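Local structure of protein stn1 (Schizosaccharomyces pombe, 3KF6) at residues M21-H27 and D72-L78; L78-I83 and E115-A120. The protein binds single-stranded telomeric DNA, interacts with ten1 and is required for telomere maintenance; this chain is its N-terminal OB-fold part. One frame throughout, in Å; residues are numbered along the deposited sequence.

Contact 1 (M21-H27 and D72-L78); sequences MFISDVH and DCSGMVL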
loop_
_atom_site.group_PDB
_atom_site.type_symbol
_atom_site.label_atom_id
_atom_site.label_comp_id
_atom_site.label_asym_id
_atom_site.label_seq_id
_atom_site.Cartn_x
_atom_site.Cartn_y
_atom_site.Cartn_z
ATOM N N MET A 21 0.558 11.997 0.826
ATOM C CA MET A 21 -0.307 11.571 1.923
ATOM C C MET A 21 -0.578 10.075 2.013
ATOM O O MET A 21 -0.422 9.341 1.039
ATOM C CB MET A 21 -1.668 12.263 1.801
ATOM C CG MET A 21 -1.641 13.778 1.876
ATOM S SD MET A 21 -3.316 14.471 1.668
ATOM C CE MET A 21 -4.098 13.929 3.183
ATOM N N PHE A 22 -0.997 9.643 3.200
ATOM C CA PHE A 22 -1.394 8.260 3.426
ATOM C C PHE A 22 -2.874 8.234 3.067
ATOM O O PHE A 22 -3.591 9.211 3.296
ATOM C CB PHE A 22 -1.214 7.863 4.892
ATOM C CG PHE A 22 0.203 7.553 5.259
ATOM C CD1 PHE A 22 0.860 8.284 6.245
ATOM C CD2 PHE A 22 0.888 6.522 4.617
ATOM C CE1 PHE A 22 2.183 7.991 6.588
ATOM C CE2 PHE A 22 2.212 6.222 4.957
ATOM C CZ PHE A 22 2.857 6.959 5.943
ATOM N N ILE A 23 -3.331 7.116 2.520
ATOM C CA ILE A 23 -4.716 6.990 2.099
ATOM C C ILE A 23 -5.733 7.203 3.214
ATOM O O ILE A 23 -6.773 7.817 2.987
ATOM C CB ILE A 23 -4.916 5.634 1.384
ATOM C CG1 ILE A 23 -4.157 5.679 0.052
ATOM C CG2 ILE A 23 -6.403 5.340 1.164
ATOM C CD1 ILE A 23 -4.050 4.339 -0.664
ATOM N N SER A 24 -5.438 6.722 4.417
ATOM C CA SER A 24 -6.369 6.910 5.523
ATOM C C SER A 24 -6.601 8.406 5.768
ATOM O O SER A 24 -7.702 8.813 6.130
ATOM C CB SER A 24 -5.834 6.249 6.793
ATOM O OG SER A 24 -4.605 6.824 7.184
ATOM N N ASP A 25 -5.570 9.223 5.564
ATOM C CA ASP A 25 -5.705 10.664 5.771
ATOM C C ASP A 25 -6.456 11.315 4.617
ATOM O O ASP A 25 -7.156 12.319 4.801
ATOM C CB ASP A 25 -4.328 11.318 5.953
ATOM C CG ASP A 25 -3.683 10.943 7.278
ATOM O OD1 ASP A 25 -4.414 10.903 8.293
ATOM O OD2 ASP A 25 -2.458 10.700 7.313
ATOM N N VAL A 26 -6.317 10.751 3.422
ATOM C CA VAL A 26 -7.029 11.284 2.265
ATOM C C VAL A 26 -8.529 11.174 2.557
ATOM O O VAL A 26 -9.293 12.103 2.286
ATOM C CB VAL A 26 -6.666 10.498 0.978
ATOM C CG1 VAL A 26 -7.525 10.965 -0.192
ATOM C CG2 VAL A 26 -5.201 10.713 0.647
ATOM N N HIS A 27 -8.937 10.048 3.136
ATOM C CA HIS A 27 -10.344 9.822 3.478
ATOM C C HIS A 27 -10.826 10.707 4.623
ATOM O O HIS A 27 -12.013 10.708 4.953
ATOM C CB HIS A 27 -10.574 8.350 3.840
ATOM C CG HIS A 27 -10.658 7.441 2.653
ATOM N ND1 HIS A 27 -11.775 7.373 1.845
ATOM C CD2 HIS A 27 -9.760 6.573 2.126
ATOM C CE1 HIS A 27 -11.560 6.505 0.872
ATOM N NE2 HIS A 27 -10.344 6.005 1.019
ATOM N N ASP A 72 -2.101 1.246 0.824
ATOM C CA ASP A 72 -0.802 1.630 1.373
ATOM C C ASP A 72 -0.675 1.162 2.831
ATOM O O ASP A 72 0.211 1.605 3.562
ATOM C CB ASP A 72 -0.589 3.146 1.268
ATOM C CG ASP A 72 -1.559 3.934 2.113
ATOM O OD1 ASP A 72 -2.456 3.312 2.719
ATOM O OD2 ASP A 72 -1.428 5.181 2.165
ATOM N N CYS A 73 -1.570 0.254 3.225
ATOM C CA CYS A 73 -1.604 -0.329 4.570
ATOM C C CYS A 73 -1.959 0.662 5.664
ATOM O O CYS A 73 -1.753 0.384 6.845
ATOM C CB CYS A 73 -0.261 -0.986 4.914
ATOM S SG CYS A 73 0.236 -2.295 3.771
ATOM N N SER A 74 -2.508 1.813 5.288
ATOM C CA SER A 74 -2.861 2.812 6.290
ATOM C C SER A 74 -4.224 2.580 6.940
ATOM O O SER A 74 -4.647 3.365 7.784
ATOM C CB SER A 74 -2.810 4.215 5.671
ATOM O OG SER A 74 -3.803 4.361 4.672
ATOM N N GLY A 75 -4.907 1.506 6.549
ATOM C CA GLY A 75 -6.206 1.207 7.130
ATOM C C GLY A 75 -7.375 1.413 6.189
ATOM O O GLY A 75 -8.502 1.008 6.495
ATOM N N MET A 76 -7.104 2.041 5.049
ATOM C CA MET A 76 -8.115 2.308 4.032
ATOM C C MET A 76 -7.480 2.170 2.658
ATOM O O MET A 76 -6.268 2.345 2.514
ATOM C CB MET A 76 -8.661 3.735 4.178
ATOM C CG MET A 76 -9.471 3.969 5.440
ATOM S SD MET A 76 -11.057 3.136 5.347
ATOM C CE MET A 76 -12.048 4.421 4.557
ATOM N N VAL A 77 -8.288 1.834 1.656
ATOM C CA VAL A 77 -7.778 1.745 0.288
ATOM C C VAL A 77 -8.366 2.930 -0.474
ATOM O O VAL A 77 -9.327 3.555 -0.022
ATOM C CB VAL A 77 -8.169 0.430 -0.431
ATOM C CG1 VAL A 77 -7.597 -0.766 0.321
ATOM C CG2 VAL A 77 -9.688 0.326 -0.563
ATOM N N LEU A 78 -7.789 3.238 -1.628
ATOM C CA LEU A 78 -8.256 4.367 -2.416
ATOM C C LEU A 78 -8.485 4.002 -3.877
ATOM O O LEU A 78 -7.653 3.346 -4.499
ATOM C CB LEU A 78 -7.229 5.501 -2.335
ATOM C CG LEU A 78 -7.568 6.820 -3.039
ATOM C CD1 LEU A 78 -8.747 7.482 -2.347
ATOM C CD2 LEU A 78 -6.352 7.743 -3.012
HETATM O O HOH W 1 0.039 6.719 0.245
HETATM O O HOH W 2 -3.666 4.835 9.804
#
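Phe-22 meets Asp-72 at the edge of its ring, with CD2 3.6 Å from OD2 and the ring and carboxylate planes 65° apart. Trp-136 and Met-140 of helix 130-153 also touch Phe-22. Asp-72 OD2 accepts a nearly straight hydrogen bond from the first helical amide, Ile-23 N, at 2.7 Å. The N-H arrives on the syn side, 23° out of the carboxylate plane. The N-terminal end of the helix would probably favour the charged form of Asp-72. Asp-72 OD1 is gripped twice by Ser-74: the hydroxyl donates to the syn lone pair, and the amide comes in from above the plane. Three donors, Ile-23 N and the Ser-74 hydroxyl and amide, thus fix the rotation of the carboxylate. Ile-23 CG2 lies 3.6 Å from Leu-78 CB and also packs on Met-76 CB, while CG1 runs alongside the Asp-72 carboxylate. Ser-24 N donates to Ser-74 OG at 2.9 Å, more bent at 142°. The Ser-74 hydroxyl therefore accepts from the helix and donates to Asp-72. Val-26 adds a looser touch of CG1 on Leu-78 CD1. At His-27, CG lies anti to the carbonyl carbon, and the ring reaches the backbone of Val-77. His-27 NE2 donates to Val-77 O at 2.8 Å, the oxygen a little out of the ring plane. Met-76, bent at chi2 and chi3, lays CE over one face, a CH-pi contact 3.9 Å from the centroid of the His-27 ring. Arg-101 of the ten1 chain bonds Asp-72 O. The helix N terminus, with Phe-22 at the N-cap position, has its first amide bound by Asp-72, whose other oxygen forms an Asx turn in the loop between strands 65-71 and 77-83 of the OB fold.

Contact 2 (L78-I83 and E115-A120); sequences LRVVFI and EVELIA
Val-80 and Val-81 pair with Leu-118 and Ile-119 in two parallel bridges between strands 77-83 and 117-120, the parallel pairing that closes the barrel of an OB fold. Three backbone hydrogen bonds join them. Leu-118 N donates to Arg-79 O, and Leu-118 O accepts from Val-81 N at 2.7 Å. Ala-120 N then donates to Val-81 O. Val-80 CA also makes a CA-H...O contact with Leu-118 O.

Side-chain packing falls on both faces of the sheet. On the face of Val-80 and Leu-118, Leu-78 sets CD2 3.8 Å from Leu-118 CB, the two side chains crossing at about a right angle. Its CD1 lies by Val-116 O and CG1. Were Leu-78 shortened to an alanine, the loss of both methyls would probably open a gap between Leu-118 and Val-116. On the other face, Val-81 and Ile-119 run alongside each other. With CG1 beside the backbone N (chi1 -54°) and a second bend at chi2, Ile-119 brings CD1 to 3.7 Å from Val-81 CB. The charged end of Glu-117 makes van der Waals contact with Val-81 CG2.

Waters bridge both ends. One takes the N-H of Arg-79 and donates to Glu-115 OE2 and Val-116 O. A second accepts from Ile-83 N and donates to Ala-120 O. Arg-79 NE lies 4.7 Å from Glu-115 OE2, too far for a salt bridge, though their opposite charges may attract weakly.

The aromatic contact is a CH-pi one. Ala-120 CB sits over one face of the Phe-82 ring, offset toward its rim, with CE2 the nearest ring atom at 3.5 Å.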
loop_
_atom_site.group_PDB
_atom_site.type_symbol
_atom_site.label_atom_id
_atom_site.label_comp_id
_atom_site.label_asym_id
_atom_site.label_seq_id
_atom_site.Cartn_x
_atom_site.Cartn_y
_atom_site.Cartn_z
ATOM N N LEU A 78 -7.789 3.238 -1.628
ATOM C CA LEU A 78 -8.256 4.367 -2.416
ATOM C C LEU A 78 -8.485 4.002 -3.877
ATOM O O LEU A 78 -7.653 3.346 -4.499
ATOM C CB LEU A 78 -7.229 5.501 -2.335
ATOM C CG LEU A 78 -7.568 6.820 -3.039
ATOM C CD1 LEU A 78 -8.747 7.482 -2.347
ATOM C CD2 LEU A 78 -6.352 7.743 -3.012
ATOM N N ARG A 79 -9.621 4.433 -4.419
ATOM C CA ARG A 79 -9.923 4.187 -5.819
ATOM C C ARG A 79 -9.227 5.286 -6.614
ATOM O O ARG A 79 -9.436 6.472 -6.353
ATOM C CB ARG A 79 -11.435 4.242 -6.061
ATOM C CG ARG A 79 -12.162 2.929 -5.813
ATOM C CD ARG A 79 -13.669 3.124 -5.991
ATOM N NE ARG A 79 -14.400 1.867 -6.137
ATOM C CZ ARG A 79 -14.454 1.151 -7.258
ATOM N NH1 ARG A 79 -13.819 1.560 -8.349
ATOM N NH2 ARG A 79 -15.156 0.027 -7.292
ATOM N N VAL A 80 -8.386 4.883 -7.561
ATOM C CA VAL A 80 -7.646 5.818 -8.407
ATOM C C VAL A 80 -8.233 5.728 -9.811
ATOM O O VAL A 80 -8.170 4.682 -10.457
ATOM C CB VAL A 80 -6.144 5.456 -8.436
ATOM C CG1 VAL A 80 -5.382 6.404 -9.365
ATOM C CG2 VAL A 80 -5.583 5.529 -7.027
ATOM N N VAL A 81 -8.796 6.841 -10.272
ATOM C CA VAL A 81 -9.455 6.905 -11.569
ATOM C C VAL A 81 -8.621 7.443 -12.724
ATOM O O VAL A 81 -8.021 8.515 -12.630
ATOM C CB VAL A 81 -10.724 7.769 -11.464
ATOM C CG1 VAL A 81 -11.455 7.791 -12.792
ATOM C CG2 VAL A 81 -11.612 7.243 -10.356
ATOM N N PHE A 82 -8.604 6.685 -13.814
ATOM C CA PHE A 82 -7.900 7.072 -15.032
ATOM C C PHE A 82 -8.932 7.335 -16.126
ATOM O O PHE A 82 -9.492 6.394 -16.689
ATOM C CB PHE A 82 -6.955 5.962 -15.492
ATOM C CG PHE A 82 -5.791 5.748 -14.577
ATOM C CD1 PHE A 82 -5.918 4.958 -13.443
ATOM C CD2 PHE A 82 -4.573 6.381 -14.828
ATOM C CE1 PHE A 82 -4.849 4.802 -12.563
ATOM C CE2 PHE A 82 -3.501 6.230 -13.958
ATOM C CZ PHE A 82 -3.641 5.438 -12.821
ATOM N N ILE A 83 -9.196 8.607 -16.410
ATOM C CA ILE A 83 -10.158 8.965 -17.458
ATOM C C ILE A 83 -9.469 8.729 -18.797
ATOM O O ILE A 83 -8.614 9.510 -19.219
ATOM C CB ILE A 83 -10.585 10.436 -17.345
ATOM C CG1 ILE A 83 -11.203 10.688 -15.971
ATOM C CG2 ILE A 83 -11.603 10.772 -18.444
ATOM C CD1 ILE A 83 -11.438 12.145 -15.661
ATOM N N GLU A 115 -17.730 8.668 -1.047
ATOM C CA GLU A 115 -16.378 8.134 -0.932
ATOM C C GLU A 115 -15.474 8.921 -1.868
ATOM O O GLU A 115 -15.714 8.969 -3.074
ATOM C CB GLU A 115 -16.333 6.651 -1.321
ATOM C CG GLU A 115 -14.969 6.005 -1.097
ATOM C CD GLU A 115 -14.896 4.583 -1.617
ATOM O OE1 GLU A 115 -15.907 3.859 -1.517
ATOM O OE2 GLU A 115 -13.823 4.185 -2.123
ATOM N N VAL A 116 -14.448 9.550 -1.304
ATOM C CA VAL A 116 -13.503 10.325 -2.092
ATOM C C VAL A 116 -12.706 9.381 -2.984
ATOM O O VAL A 116 -12.520 8.213 -2.653
ATOM C CB VAL A 116 -12.520 11.099 -1.179
ATOM C CG1 VAL A 116 -11.702 10.124 -0.357
ATOM C CG2 VAL A 116 -11.609 11.988 -2.016
ATOM N N GLU A 117 -12.260 9.893 -4.123
ATOM C CA GLU A 117 -11.463 9.117 -5.063
ATOM C C GLU A 117 -10.378 10.030 -5.601
ATOM O O GLU A 117 -10.424 11.241 -5.405
ATOM C CB GLU A 117 -12.331 8.587 -6.210
ATOM C CG GLU A 117 -13.255 9.621 -6.827
ATOM C CD GLU A 117 -14.002 9.091 -8.038
ATOM O OE1 GLU A 117 -14.506 7.948 -7.981
ATOM O OE2 GLU A 117 -14.089 9.823 -9.048
ATOM N N LEU A 118 -9.386 9.450 -6.262
ATOM C CA LEU A 118 -8.297 10.243 -6.800
ATOM C C LEU A 118 -8.296 10.170 -8.319
ATOM O O LEU A 118 -8.248 9.081 -8.887
ATOM C CB LEU A 118 -6.963 9.715 -6.250
ATOM C CG LEU A 118 -5.677 10.426 -6.674
ATOM C CD1 LEU A 118 -5.640 11.821 -6.082
ATOM C CD2 LEU A 118 -4.475 9.612 -6.189
ATOM N N ILE A 119 -8.374 11.326 -8.975
ATOM C CA ILE A 119 -8.342 11.355 -10.431
ATOM C C ILE A 119 -6.873 11.510 -10.784
ATOM O O ILE A 119 -6.266 12.549 -10.524
ATOM C CB ILE A 119 -9.134 12.550 -11.003
ATOM C CG1 ILE A 119 -10.563 12.561 -10.445
ATOM C CG2 ILE A 119 -9.125 12.483 -12.532
ATOM C CD1 ILE A 119 -11.373 11.313 -10.735
ATOM N N ALA A 120 -6.300 10.467 -11.371
ATOM C CA ALA A 120 -4.885 10.465 -11.716
ATOM C C ALA A 120 -4.481 11.430 -12.822
ATOM O O ALA A 120 -5.164 11.543 -13.839
ATOM C CB ALA A 120 -4.451 9.051 -12.097
HETATM O O HOH W 3 -11.590 5.585 -2.661
HETATM O O HOH W 4 -7.354 10.554 -15.255
#

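In the fold
From the N terminus, the chain first forms the short helix 23-26. It then runs through strands 49-62 and 65-71 before the loop at 72-78 returns to that helix. Contact 1 closes this excursion. Contact 2 opens at its last residue, Leu-78, and closes once the chain has passed helix 88-94 and strand 102-110. The two closures follow in series and neither nests nor crosses. Contact 1 ties the N-terminal extension to the loop before strand 77-83 and to that strand, beside ten1. Contact 2 joins that strand to 117-120 within the sheet. His-27 bridges them, with ND1 3.5 Å from Val-116 CG1.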